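Genome polyprotein (Chicken sicinivirus JSY, PDB 6QWT) includes 3Dpol, the part described here, an RNA-dependent RNA polymerase that probably copies the viral genome from an RNA template. Local coordinates at residues L76-C81 with N308-L313; V244-I249 with I302-V307; S24-A29 with A445-S450. All coordinates share one frame; numbering follows the deposited sequence.

Interaction 1: L76-C81 with N308-L313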
ATOM      1  N   LEU A  76      21.954   3.582   8.996  1.00 20.88           N
ATOM      2  CA  LEU A  76      22.304   3.739   7.588  1.00 21.98           C
ATOM      3  C   LEU A  76      21.168   4.387   6.806  1.00 20.00           C
ATOM      4  O   LEU A  76      21.389   5.321   6.026  1.00 19.81           O
ATOM      5  CB  LEU A  76      22.665   2.382   6.985  1.00 18.43           C
ATOM      6  CG  LEU A  76      23.085   2.409   5.515  1.00 22.86           C
ATOM      7  CD1 LEU A  76      24.273   3.344   5.315  1.00 20.00           C
ATOM      8  CD2 LEU A  76      23.410   1.004   5.035  1.00 19.35           C
ATOM      9  N   TYR A  77      19.938   3.907   7.007  1.00 23.58           N
ATOM     10  CA  TYR A  77      18.802   4.447   6.265  1.00 16.60           C
ATOM     11  C   TYR A  77      18.582   5.922   6.588  1.00 19.29           C
ATOM     12  O   TYR A  77      18.483   6.758   5.684  1.00 18.34           O
ATOM     13  CB  TYR A  77      17.547   3.628   6.564  1.00 18.57           C
ATOM     14  CG  TYR A  77      16.288   4.227   5.982  1.00 21.15           C
ATOM     15  CD1 TYR A  77      16.062   4.215   4.613  1.00 17.66           C
ATOM     16  CD2 TYR A  77      15.330   4.813   6.802  1.00 17.88           C
ATOM     17  CE1 TYR A  77      14.921   4.766   4.072  1.00 16.25           C
ATOM     18  CE2 TYR A  77      14.180   5.370   6.269  1.00 21.48           C
ATOM     19  CZ  TYR A  77      13.983   5.341   4.901  1.00 21.18           C
ATOM     20  OH  TYR A  77      12.849   5.891   4.349  1.00 21.02           O
ATOM     21  N   PHE A  78      18.520   6.265   7.876  1.00 17.85           N
ATOM     22  CA  PHE A  78      18.303   7.657   8.250  1.00 20.50           C
ATOM     23  C   PHE A  78      19.494   8.544   7.918  1.00 21.76           C
ATOM     24  O   PHE A  78      19.316   9.755   7.746  1.00 20.00           O
ATOM     25  CB  PHE A  78      17.972   7.759   9.735  1.00 19.47           C
ATOM     26  CG  PHE A  78      16.541   7.441  10.047  1.00 22.94           C
ATOM     27  CD1 PHE A  78      15.560   8.410   9.918  1.00 22.71           C
ATOM     28  CD2 PHE A  78      16.175   6.168  10.450  1.00 19.75           C
ATOM     29  CE1 PHE A  78      14.240   8.116  10.197  1.00 25.47           C
ATOM     30  CE2 PHE A  78      14.861   5.867  10.730  1.00 20.78           C
ATOM     31  CZ  PHE A  78      13.891   6.843  10.608  1.00 20.95           C
ATOM     32  N   SER A  79      20.696   7.973   7.825  1.00 19.08           N
ATOM     33  CA  SER A  79      21.846   8.751   7.376  1.00 26.65           C
ATOM     34  C   SER A  79      21.655   9.209   5.936  1.00 21.42           C
ATOM     35  O   SER A  79      21.892  10.377   5.603  1.00 23.56           O
ATOM     36  CB  SER A  79      23.127   7.927   7.517  1.00 23.32           C
ATOM     37  OG  SER A  79      24.238   8.612   6.971  1.00 29.79           O
ATOM     38  N   ARG A  80      21.218   8.298   5.065  1.00 18.50           N
ATOM     39  CA  ARG A  80      20.976   8.658   3.675  1.00 21.27           C
ATOM     40  C   ARG A  80      19.779   9.592   3.542  1.00 22.86           C
ATOM     41  O   ARG A  80      19.805  10.525   2.730  1.00 24.14           O
ATOM     42  CB  ARG A  80      20.766   7.402   2.833  1.00 21.02           C
ATOM     43  CG  ARG A  80      20.209   7.698   1.454  1.00 26.89           C
ATOM     44  CD  ARG A  80      20.509   6.583   0.481  1.00 31.62           C
ATOM     45  NE  ARG A  80      21.933   6.271   0.423  1.00 31.36           N
ATOM     46  CZ  ARG A  80      22.472   5.430  -0.453  1.00 30.59           C
ATOM     47  NH1 ARG A  80      21.702   4.822  -1.348  1.00 25.44           N
ATOM     48  NH2 ARG A  80      23.777   5.195  -0.436  1.00 33.87           N
ATOM     49  N   CYS A  81      18.720   9.355   4.321  1.00 20.03           N
ATOM     50  CA  CYS A  81      17.547  10.226   4.269  1.00 23.21           C
ATOM     51  C   CYS A  81      17.928  11.679   4.531  1.00 24.85           C
ATOM     52  O   CYS A  81      17.504  12.583   3.802  1.00 25.81           O
ATOM     53  CB  CYS A  81      16.499   9.760   5.281  1.00 19.71           C
ATOM     54  SG  CYS A  81      15.556   8.293   4.792  1.00 22.45           S
ATOM     55  N   ASN A 308      10.460  -1.518   5.335  1.00 23.58           N
ATOM     56  CA  ASN A 308      11.021  -2.347   4.275  1.00 22.40           C
ATOM     57  C   ASN A 308      12.463  -1.956   3.969  1.00 22.33           C
ATOM     58  O   ASN A 308      13.329  -2.826   3.820  1.00 22.36           O
ATOM     59  CB  ASN A 308      10.146  -2.228   3.031  1.00 24.97           C
ATOM     60  CG  ASN A 308      10.175  -3.467   2.180  1.00 28.22           C
ATOM     61  OD1 ASN A 308      11.104  -4.269   2.263  1.00 26.72           O
ATOM     62  ND2 ASN A 308       9.130  -3.658   1.383  1.00 28.68           N
ATOM     63  N   ASN A 309      12.739  -0.652   3.869  1.00 21.93           N
ATOM     64  CA  ASN A 309      14.105  -0.197   3.621  1.00 22.04           C
ATOM     65  C   ASN A 309      15.046  -0.682   4.717  1.00 23.44           C
ATOM     66  O   ASN A 309      16.120  -1.225   4.434  1.00 17.30           O
ATOM     67  CB  ASN A 309      14.144   1.330   3.520  1.00 16.27           C
ATOM     68  CG  ASN A 309      13.934   1.836   2.100  1.00 24.52           C
ATOM     69  OD1 ASN A 309      14.873   2.298   1.443  1.00 19.22           O
ATOM     70  ND2 ASN A 309      12.695   1.766   1.625  1.00 24.10           N
ATOM     71  N   ILE A 310      14.646  -0.500   5.982  1.00 18.59           N
ATOM     72  CA  ILE A 310      15.487  -0.898   7.110  1.00 21.47           C
ATOM     73  C   ILE A 310      15.749  -2.399   7.077  1.00 22.86           C
ATOM     74  O   ILE A 310      16.885  -2.857   7.263  1.00 22.08           O
ATOM     75  CB  ILE A 310      14.834  -0.480   8.442  1.00 21.47           C
ATOM     76  CG1 ILE A 310      14.533   1.021   8.456  1.00 20.84           C
ATOM     77  CG2 ILE A 310      15.704  -0.884   9.619  1.00 17.21           C
ATOM     78  CD1 ILE A 310      15.629   1.868   8.974  1.00 24.49           C
ATOM     79  N   SER A 311      14.699  -3.188   6.849  1.00 21.41           N
ATOM     80  CA  SER A 311      14.839  -4.641   6.870  1.00 22.36           C
ATOM     81  C   SER A 311      15.780  -5.119   5.771  1.00 23.16           C
ATOM     82  O   SER A 311      16.677  -5.934   6.018  1.00 22.34           O
ATOM     83  CB  SER A 311      13.464  -5.293   6.739  1.00 18.83           C
ATOM     84  OG  SER A 311      12.595  -4.819   7.751  1.00 22.30           O
ATOM     85  N   LEU A 312      15.595  -4.615   4.546  1.00 22.86           N
ATOM     86  CA  LEU A 312      16.477  -4.991   3.443  1.00 24.43           C
ATOM     87  C   LEU A 312      17.924  -4.613   3.732  1.00 23.89           C
ATOM     88  O   LEU A 312      18.839  -5.416   3.512  1.00 22.38           O
ATOM     89  CB  LEU A 312      16.010  -4.331   2.147  1.00 19.86           C
ATOM     90  CG  LEU A 312      14.693  -4.824   1.550  1.00 26.60           C
ATOM     91  CD1 LEU A 312      14.115  -3.777   0.605  1.00 25.03           C
ATOM     92  CD2 LEU A 312      14.888  -6.158   0.838  1.00 27.55           C
ATOM     93  N   LEU A 313      18.147  -3.393   4.226  1.00 21.81           N
ATOM     94  CA  LEU A 313      19.501  -2.960   4.550  1.00 23.75           C
ATOM     95  C   LEU A 313      20.124  -3.848   5.625  1.00 21.80           C
ATOM     96  O   LEU A 313      21.321  -4.147   5.572  1.00 18.67           O
ATOM     97  CB  LEU A 313      19.488  -1.496   4.994  1.00 19.63           C
ATOM     98  CG  LEU A 313      19.235  -0.463   3.890  1.00 20.56           C
ATOM     99  CD1 LEU A 313      18.771   0.866   4.467  1.00 20.59           C
ATOM    100  CD2 LEU A 313      20.473  -0.257   3.037  1.00 29.02           C
TER
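Tyr77 packs against Asn309, Ile310 and Leu313 where helices 70-81 and 298-316 cross. The angle between the local N-to-C directions is 123°, and the axes approach to 10.2 Å. This is the tight part. Tyr77 CB lies 3.5 Å from Ile310 CD1 and 3.7 Å from Leu313 CD1. Further along the ring, Tyr77 CE1 reaches Asn309 CB at 3.6 Å, with the ring and amide planes 47° apart. Cys81 SG, one turn on, sits over one ring face, offset toward the rim.

The flanks involve less surface. Leu76 and Phe78 are partly exposed, while their partners Leu313 and Ile310 are buried. Leu76 CD2 meets Leu313 CD2 at 3.8 Å, the two side chains crossing at about a right angle. The loose contact is Phe78 CE2 to Ile310 CD1, at 4.4 Å. Helix 298-316 is the helix of motif B, in the palm, and its side chains touch strand 327-332.

The Tyr77 hydroxyl is hydrogen-bonded to Tyr204 O, and Asn309 ND2 to Gly205 O and Ser305 O, all backbone carbonyls outside the two segments. Between the segments the contact is made by van der Waals packing, so it should depend mainly on how closely the side chains fit.

Interaction 2: V244-I249 with I302-V307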
ATOM      1  N   VAL A 244      10.154  -4.590  16.865  1.00 21.12           N
ATOM      2  CA  VAL A 244      11.401  -3.890  17.149  1.00 23.47           C
ATOM      3  C   VAL A 244      11.749  -2.901  16.041  1.00 22.89           C
ATOM      4  O   VAL A 244      12.335  -1.844  16.308  1.00 22.40           O
ATOM      5  CB  VAL A 244      12.527  -4.919  17.394  1.00 24.01           C
ATOM      6  CG1 VAL A 244      12.799  -5.738  16.136  1.00 23.08           C
ATOM      7  CG2 VAL A 244      13.789  -4.235  17.906  1.00 21.51           C
ATOM      8  N   VAL A 245      11.376  -3.200  14.794  1.00 19.95           N
ATOM      9  CA  VAL A 245      11.679  -2.284  13.696  1.00 20.37           C
ATOM     10  C   VAL A 245      10.870  -0.999  13.833  1.00 23.98           C
ATOM     11  O   VAL A 245      11.408   0.111  13.713  1.00 19.34           O
ATOM     12  CB  VAL A 245      11.432  -2.968  12.338  1.00 21.11           C
ATOM     13  CG1 VAL A 245      11.750  -2.010  11.200  1.00 20.67           C
ATOM     14  CG2 VAL A 245      12.270  -4.230  12.215  1.00 18.97           C
ATOM     15  N   PHE A 246       9.565  -1.126  14.092  1.00 22.41           N
ATOM     16  CA  PHE A 246       8.726   0.053  14.306  1.00 22.93           C
ATOM     17  C   PHE A 246       9.201   0.859  15.507  1.00 22.45           C
ATOM     18  O   PHE A 246       9.231   2.095  15.464  1.00 20.60           O
ATOM     19  CB  PHE A 246       7.269  -0.365  14.504  1.00 24.44           C
ATOM     20  CG  PHE A 246       6.494  -0.495  13.229  1.00 23.59           C
ATOM     21  CD1 PHE A 246       6.327   0.594  12.393  1.00 23.40           C
ATOM     22  CD2 PHE A 246       5.926  -1.706  12.869  1.00 28.56           C
ATOM     23  CE1 PHE A 246       5.611   0.479  11.215  1.00 27.21           C
ATOM     24  CE2 PHE A 246       5.206  -1.827  11.694  1.00 29.95           C
ATOM     25  CZ  PHE A 246       5.051  -0.734  10.866  1.00 26.42           C
ATOM     26  N   LYS A 247       9.563   0.173  16.594  1.00 20.88           N
ATOM     27  CA  LYS A 247      10.026   0.863  17.794  1.00 24.63           C
ATOM     28  C   LYS A 247      11.277   1.687  17.510  1.00 24.46           C
ATOM     29  O   LYS A 247      11.379   2.843  17.939  1.00 22.67           O
ATOM     30  CB  LYS A 247      10.284  -0.155  18.906  1.00 25.50           C
ATOM     31  CG  LYS A 247      10.487   0.451  20.282  1.00 32.03           C
ATOM     32  CD  LYS A 247      11.161  -0.539  21.225  1.00 38.60           C
ATOM     33  CE  LYS A 247      12.654  -0.255  21.353  1.00 45.34           C
ATOM     34  NZ  LYS A 247      13.472  -1.497  21.488  1.00 50.48           N
ATOM     35  N   LEU A 248      12.237   1.114  16.781  1.00 20.60           N
ATOM     36  CA  LEU A 248      13.454   1.852  16.461  1.00 21.30           C
ATOM     37  C   LEU A 248      13.162   3.031  15.538  1.00 20.62           C
ATOM     38  O   LEU A 248      13.762   4.102  15.682  1.00 19.77           O
ATOM     39  CB  LEU A 248      14.485   0.914  15.835  1.00 18.98           C
ATOM     40  CG  LEU A 248      15.028  -0.135  16.809  1.00 25.25           C
ATOM     41  CD1 LEU A 248      15.879  -1.178  16.101  1.00 22.46           C
ATOM     42  CD2 LEU A 248      15.806   0.540  17.924  1.00 21.53           C
ATOM     43  N   ILE A 249      12.239   2.857  14.592  1.00 18.20           N
ATOM     44  CA  ILE A 249      11.860   3.962  13.717  1.00 19.15           C
ATOM     45  C   ILE A 249      11.209   5.076  14.524  1.00 21.56           C
ATOM     46  O   ILE A 249      11.449   6.264  14.280  1.00 21.01           O
ATOM     47  CB  ILE A 249      10.936   3.457  12.594  1.00 20.33           C
ATOM     48  CG1 ILE A 249      11.728   2.604  11.602  1.00 19.47           C
ATOM     49  CG2 ILE A 249      10.258   4.622  11.884  1.00 22.97           C
ATOM     50  CD1 ILE A 249      10.861   1.887  10.598  1.00 19.89           C
ATOM     51  N   ILE A 302       3.699   4.770   4.218  1.00 32.46           N
ATOM     52  CA  ILE A 302       4.938   5.528   4.380  1.00 30.65           C
ATOM     53  C   ILE A 302       5.840   4.854   5.405  1.00 28.58           C
ATOM     54  O   ILE A 302       7.035   4.649   5.166  1.00 26.22           O
ATOM     55  CB  ILE A 302       4.628   6.988   4.767  1.00 35.90           C
ATOM     56  CG1 ILE A 302       4.210   7.788   3.534  1.00 31.13           C
ATOM     57  CG2 ILE A 302       5.835   7.643   5.426  1.00 30.75           C
ATOM     58  CD1 ILE A 302       5.295   7.886   2.501  1.00 36.69           C
ATOM     59  N   LEU A 303       5.280   4.502   6.565  1.00 26.22           N
ATOM     60  CA  LEU A 303       6.058   3.814   7.589  1.00 27.95           C
ATOM     61  C   LEU A 303       6.424   2.396   7.165  1.00 22.81           C
ATOM     62  O   LEU A 303       7.491   1.898   7.540  1.00 23.44           O
ATOM     63  CB  LEU A 303       5.288   3.800   8.910  1.00 28.98           C
ATOM     64  CG  LEU A 303       4.837   5.181   9.402  1.00 31.02           C
ATOM     65  CD1 LEU A 303       4.070   5.081  10.710  1.00 34.26           C
ATOM     66  CD2 LEU A 303       6.027   6.118   9.549  1.00 28.12           C
ATOM     67  N   ASN A 304       5.561   1.736   6.387  1.00 25.77           N
ATOM     68  CA  ASN A 304       5.903   0.418   5.858  1.00 27.85           C
ATOM     69  C   ASN A 304       7.098   0.496   4.918  1.00 25.77           C
ATOM     70  O   ASN A 304       7.961  -0.391   4.928  1.00 21.29           O
ATOM     71  CB  ASN A 304       4.706  -0.195   5.136  1.00 31.98           C
ATOM     72  CG  ASN A 304       3.890  -1.104   6.032  1.00 41.18           C
ATOM     73  OD1 ASN A 304       3.716  -0.834   7.223  1.00 40.37           O
ATOM     74  ND2 ASN A 304       3.383  -2.191   5.463  1.00 42.96           N
ATOM     75  N   SER A 305       7.150   1.539   4.082  1.00 24.74           N
ATOM     76  CA  SER A 305       8.304   1.752   3.210  1.00 25.27           C
ATOM     77  C   SER A 305       9.585   1.840   4.020  1.00 18.97           C
ATOM     78  O   SER A 305      10.590   1.198   3.694  1.00 21.60           O
ATOM     79  CB  SER A 305       8.122   3.027   2.386  1.00 24.99           C
ATOM     80  OG  SER A 305       7.109   2.875   1.414  1.00 28.02           O
ATOM     81  N   MET A 306       9.570   2.649   5.081  1.00 18.92           N
ATOM     82  CA  MET A 306      10.744   2.763   5.934  1.00 21.62           C
ATOM     83  C   MET A 306      11.092   1.421   6.562  1.00 19.59           C
ATOM     84  O   MET A 306      12.260   1.022   6.567  1.00 21.63           O
ATOM     85  CB  MET A 306      10.511   3.838   6.996  1.00 21.17           C
ATOM     86  CG  MET A 306      10.142   5.184   6.387  1.00 25.11           C
ATOM     87  SD  MET A 306       9.848   6.510   7.574  1.00 35.79           S
ATOM     88  CE  MET A 306      11.360   6.491   8.487  1.00 23.88           C
ATOM     89  N   VAL A 307      10.087   0.691   7.057  1.00 20.38           N
ATOM     90  CA  VAL A 307      10.321  -0.647   7.601  1.00 20.56           C
ATOM     91  C   VAL A 307      10.987  -1.536   6.558  1.00 18.13           C
ATOM     92  O   VAL A 307      11.963  -2.241   6.840  1.00 19.06           O
ATOM     93  CB  VAL A 307       9.000  -1.266   8.095  1.00 21.44           C
ATOM     94  CG1 VAL A 307       9.167  -2.768   8.322  1.00 18.93           C
ATOM     95  CG2 VAL A 307       8.526  -0.579   9.359  1.00 20.71           C
TER
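Val245 meets Val307 methyl to methyl, with Val245 CG1 3.9 Å from Val307 CG1. The CA atoms of these two residues are the nearest pair across the contact, 6.5 Å apart. Val245 CG1 is anti to the backbone N, which sets it beside the carbonyl carbon and brings it to both methyls of Val307.

Phe246 comes next. The Phe246 and Val307 side chains cross at about a right angle. Val307 CG2 sits over one ring face in a CH-pi contact, 3.9 Å from the centroid and 20° off the normal. It is displaced toward the rim, where Phe246 CE1 is 3.6 Å away. Leu303 CB and Asn304 OD1 lie at the ring edge instead. Asn304 OD1 is in the ring plane, 3.9 Å from Phe246 CZ, and also takes a weak hydrogen bond from Asn293 ND2. Ile275 and Tyr276 of helix 267-276 touch the Phe246 side chain.

Both helices belong to the catalytic region of the right-hand polymerase fold. Helix 243-256 follows the motif A strand, 230-235. Helix 298-316 is the long helix of motif B. They cross at 106°, with 10.4 Å between the local axes.

Ile249, one turn after Val245, closes on Val307 from another side. Ile249 CD1 touches Val307 CG2 at 3.6 Å, so this one methyl touches both the phenyl ring and Ile249 CD1. The other branch, Ile249 CG2, reaches Met306 CE at 4.0 Å. The Met306 chain bends at chi3 (55°), which places its CE there.

Interaction 3: S24-A29 with A445-S450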
ATOM      1  N   SER A  24     -19.888  -8.181 -15.409  1.00 25.55           N
ATOM      2  CA  SER A  24     -20.079  -6.992 -16.224  1.00 26.79           C
ATOM      3  C   SER A  24     -20.584  -7.378 -17.606  1.00 19.88           C
ATOM      4  O   SER A  24     -20.572  -8.550 -17.985  1.00 22.13           O
ATOM      5  CB  SER A  24     -18.764  -6.220 -16.311  1.00 25.76           C
ATOM      6  OG  SER A  24     -17.960  -6.696 -17.379  1.00 23.41           O
ATOM      7  N   PRO A  25     -21.048  -6.404 -18.399  1.00 26.19           N
ATOM      8  CA  PRO A  25     -21.448  -6.712 -19.785  1.00 23.07           C
ATOM      9  C   PRO A  25     -20.325  -7.279 -20.648  1.00 26.73           C
ATOM     10  O   PRO A  25     -20.604  -7.747 -21.758  1.00 27.46           O
ATOM     11  CB  PRO A  25     -21.921  -5.356 -20.324  1.00 27.76           C
ATOM     12  CG  PRO A  25     -22.347  -4.600 -19.114  1.00 27.62           C
ATOM     13  CD  PRO A  25     -21.401  -5.022 -18.024  1.00 25.86           C
ATOM     14  N   ALA A  26     -19.077  -7.253 -20.180  1.00 24.55           N
ATOM     15  CA  ALA A  26     -17.948  -7.782 -20.933  1.00 24.72           C
ATOM     16  C   ALA A  26     -17.446  -9.109 -20.374  1.00 23.10           C
ATOM     17  O   ALA A  26     -16.338  -9.536 -20.710  1.00 23.58           O
ATOM     18  CB  ALA A  26     -16.811  -6.760 -20.965  1.00 23.17           C
ATOM     19  N   TYR A  27     -18.261  -9.789 -19.557  1.00 25.41           N
ATOM     20  CA  TYR A  27     -17.772 -10.921 -18.770  1.00 25.96           C
ATOM     21  C   TYR A  27     -17.222 -12.061 -19.630  1.00 28.02           C
ATOM     22  O   TYR A  27     -16.320 -12.781 -19.192  1.00 36.44           O
ATOM     23  CB  TYR A  27     -18.880 -11.454 -17.859  1.00 29.32           C
ATOM     24  CG  TYR A  27     -18.511 -12.766 -17.209  1.00 27.08           C
ATOM     25  CD1 TYR A  27     -18.978 -13.972 -17.715  1.00 29.03           C
ATOM     26  CD2 TYR A  27     -17.673 -12.800 -16.102  1.00 28.44           C
ATOM     27  CE1 TYR A  27     -18.630 -15.175 -17.131  1.00 33.98           C
ATOM     28  CE2 TYR A  27     -17.322 -13.998 -15.509  1.00 30.36           C
ATOM     29  CZ  TYR A  27     -17.804 -15.182 -16.029  1.00 35.19           C
ATOM     30  OH  TYR A  27     -17.457 -16.379 -15.440  1.00 36.34           O
ATOM     31  N   GLY A  28     -17.748 -12.273 -20.825  1.00 28.36           N
ATOM     32  CA  GLY A  28     -17.176 -13.379 -21.567  1.00 32.37           C
ATOM     33  C   GLY A  28     -15.948 -13.078 -22.406  1.00 31.34           C
ATOM     34  O   GLY A  28     -15.470 -13.976 -23.108  1.00 33.79           O
ATOM     35  N   ALA A  29     -15.406 -11.856 -22.337  1.00 26.83           N
ATOM     36  CA  ALA A  29     -14.434 -11.397 -23.330  1.00 25.84           C
ATOM     37  C   ALA A  29     -13.144 -12.212 -23.307  1.00 26.17           C
ATOM     38  O   ALA A  29     -12.606 -12.556 -24.366  1.00 25.23           O
ATOM     39  CB  ALA A  29     -14.129  -9.914 -23.110  1.00 24.09           C
ATOM     40  N   ALA A 445     -16.823  -6.403 -28.649  1.00 24.36           N
ATOM     41  CA  ALA A 445     -17.615  -7.486 -29.224  1.00 29.85           C
ATOM     42  C   ALA A 445     -18.431  -8.197 -28.152  1.00 31.07           C
ATOM     43  O   ALA A 445     -19.598  -8.537 -28.374  1.00 29.98           O
ATOM     44  CB  ALA A 445     -16.707  -8.471 -29.959  1.00 27.28           C
ATOM     45  N   GLN A 446     -17.837  -8.418 -26.977  1.00 26.01           N
ATOM     46  CA  GLN A 446     -18.574  -9.057 -25.891  1.00 29.61           C
ATOM     47  C   GLN A 446     -19.672  -8.144 -25.359  1.00 28.32           C
ATOM     48  O   GLN A 446     -20.789  -8.601 -25.093  1.00 25.49           O
ATOM     49  CB  GLN A 446     -17.616  -9.457 -24.770  1.00 25.09           C
ATOM     50  CG  GLN A 446     -18.246 -10.344 -23.711  1.00 25.88           C
ATOM     51  CD  GLN A 446     -18.661 -11.695 -24.259  1.00 33.83           C
ATOM     52  OE1 GLN A 446     -17.843 -12.433 -24.809  1.00 33.58           O
ATOM     53  NE2 GLN A 446     -19.940 -12.026 -24.114  1.00 38.07           N
ATOM     54  N   CYS A 447     -19.371  -6.851 -25.202  1.00 27.60           N
ATOM     55  CA  CYS A 447     -20.369  -5.907 -24.705  1.00 29.04           C
ATOM     56  C   CYS A 447     -21.565  -5.816 -25.643  1.00 34.08           C
ATOM     57  O   CYS A 447     -22.706  -5.636 -25.195  1.00 29.01           O
ATOM     58  CB  CYS A 447     -19.742  -4.527 -24.519  1.00 28.13           C
ATOM     59  SG  CYS A 447     -18.607  -4.394 -23.129  1.00 29.69           S
ATOM     60  N   LEU A 448     -21.320  -5.924 -26.952  1.00 31.93           N
ATOM     61  CA  LEU A 448     -22.407  -5.856 -27.923  1.00 33.61           C
ATOM     62  C   LEU A 448     -23.435  -6.951 -27.675  1.00 34.68           C
ATOM     63  O   LEU A 448     -24.644  -6.721 -27.795  1.00 32.43           O
ATOM     64  CB  LEU A 448     -21.838  -5.952 -29.342  1.00 37.59           C
ATOM     65  CG  LEU A 448     -22.769  -5.779 -30.546  1.00 44.58           C
ATOM     66  CD1 LEU A 448     -22.024  -5.112 -31.696  1.00 43.04           C
ATOM     67  CD2 LEU A 448     -23.363  -7.111 -30.998  1.00 43.94           C
ATOM     68  N   LYS A 449     -22.974  -8.153 -27.317  1.00 32.18           N
ATOM     69  CA  LYS A 449     -23.892  -9.250 -27.040  1.00 34.91           C
ATOM     70  C   LYS A 449     -24.704  -9.015 -25.775  1.00 30.60           C
ATOM     71  O   LYS A 449     -25.764  -9.631 -25.611  1.00 33.13           O
ATOM     72  CB  LYS A 449     -23.122 -10.566 -26.925  1.00 36.05           C
ATOM     73  CG  LYS A 449     -22.329 -10.934 -28.169  1.00 35.69           C
ATOM     74  CD  LYS A 449     -21.432 -12.132 -27.904  1.00 41.03           C
ATOM     75  CE  LYS A 449     -20.801 -12.639 -29.189  1.00 38.48           C
ATOM     76  NZ  LYS A 449     -20.233 -11.523 -29.995  1.00 44.41           N
ATOM     77  N   SER A 450     -24.238  -8.138 -24.889  1.00 31.76           N
ATOM     78  CA  SER A 450     -24.914  -7.845 -23.633  1.00 33.75           C
ATOM     79  C   SER A 450     -25.750  -6.575 -23.689  1.00 31.87           C
ATOM     80  O   SER A 450     -26.320  -6.179 -22.668  1.00 36.73           O
ATOM     81  CB  SER A 450     -23.887  -7.737 -22.499  1.00 35.45           C
ATOM     82  OG  SER A 450     -22.999  -8.845 -22.512  1.00 37.05           O
TER
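Pro25 O accepts a hydrogen bond from Ser450 OG at 2.7 Å. The C=O...O angle is 127°, and the donor is tilted 21° from the carbonyl plane. A weaker CA-H...O contact from Cys447 CA reaches the same oxygen at 3.5 Å. A chi1 of -49° turns Ser450 OG toward Pro25 O. Beside this bond, Pro25 CB packs on Ser450 CB at 3.8 Å.

Two type I turns, Ser24 to Tyr27 and Ala26 to Ala29, shape the loop. In addition, Ser24 OG accepts a 3.1 Å hydrogen bond from Ala26 N, which makes an ST turn. Ser24 OG is also hydrogen-bonded to Val409 O. In the picornaviral polymerase fold the N-terminal part of the chain belongs to the fingers and the C-terminal helices to the thumb. The contact is consistent with the fingers-to-thumb bridge of that family.

Next to Pro25, Ala26 CB meets Cys447 SG at 3.7 Å. Phe417 of helix 417-428 touches both of these residues. At the far end of the loop, Gln446 CB lies 3.9 Å from Ala29 CB. Gln446 CG lies against the backbone of Gly28 and Ala29.

Interactions 1 and 2 are neighbours, with centres 10 Å apart, and share helix 298-316. Segment 302-307 runs straight into 308-313, so one helix receives helix 243-256 and then helix 70-81. They also touch directly: Phe78 CZ is 3.3 Å from Met306 CE. Together they pack helix 70-81 and helix 243-256 on the motif B helix of the catalytic region. Interaction 3 is remote, with centres 48 and 46 Å from theirs, on the opposite side of the chain's centre. Along the chain the contacts are nested: interaction 2 within 1, and 1 within 3. Interaction 3 thus joins the early and late chain, probably helping close the ring of fingers and thumb.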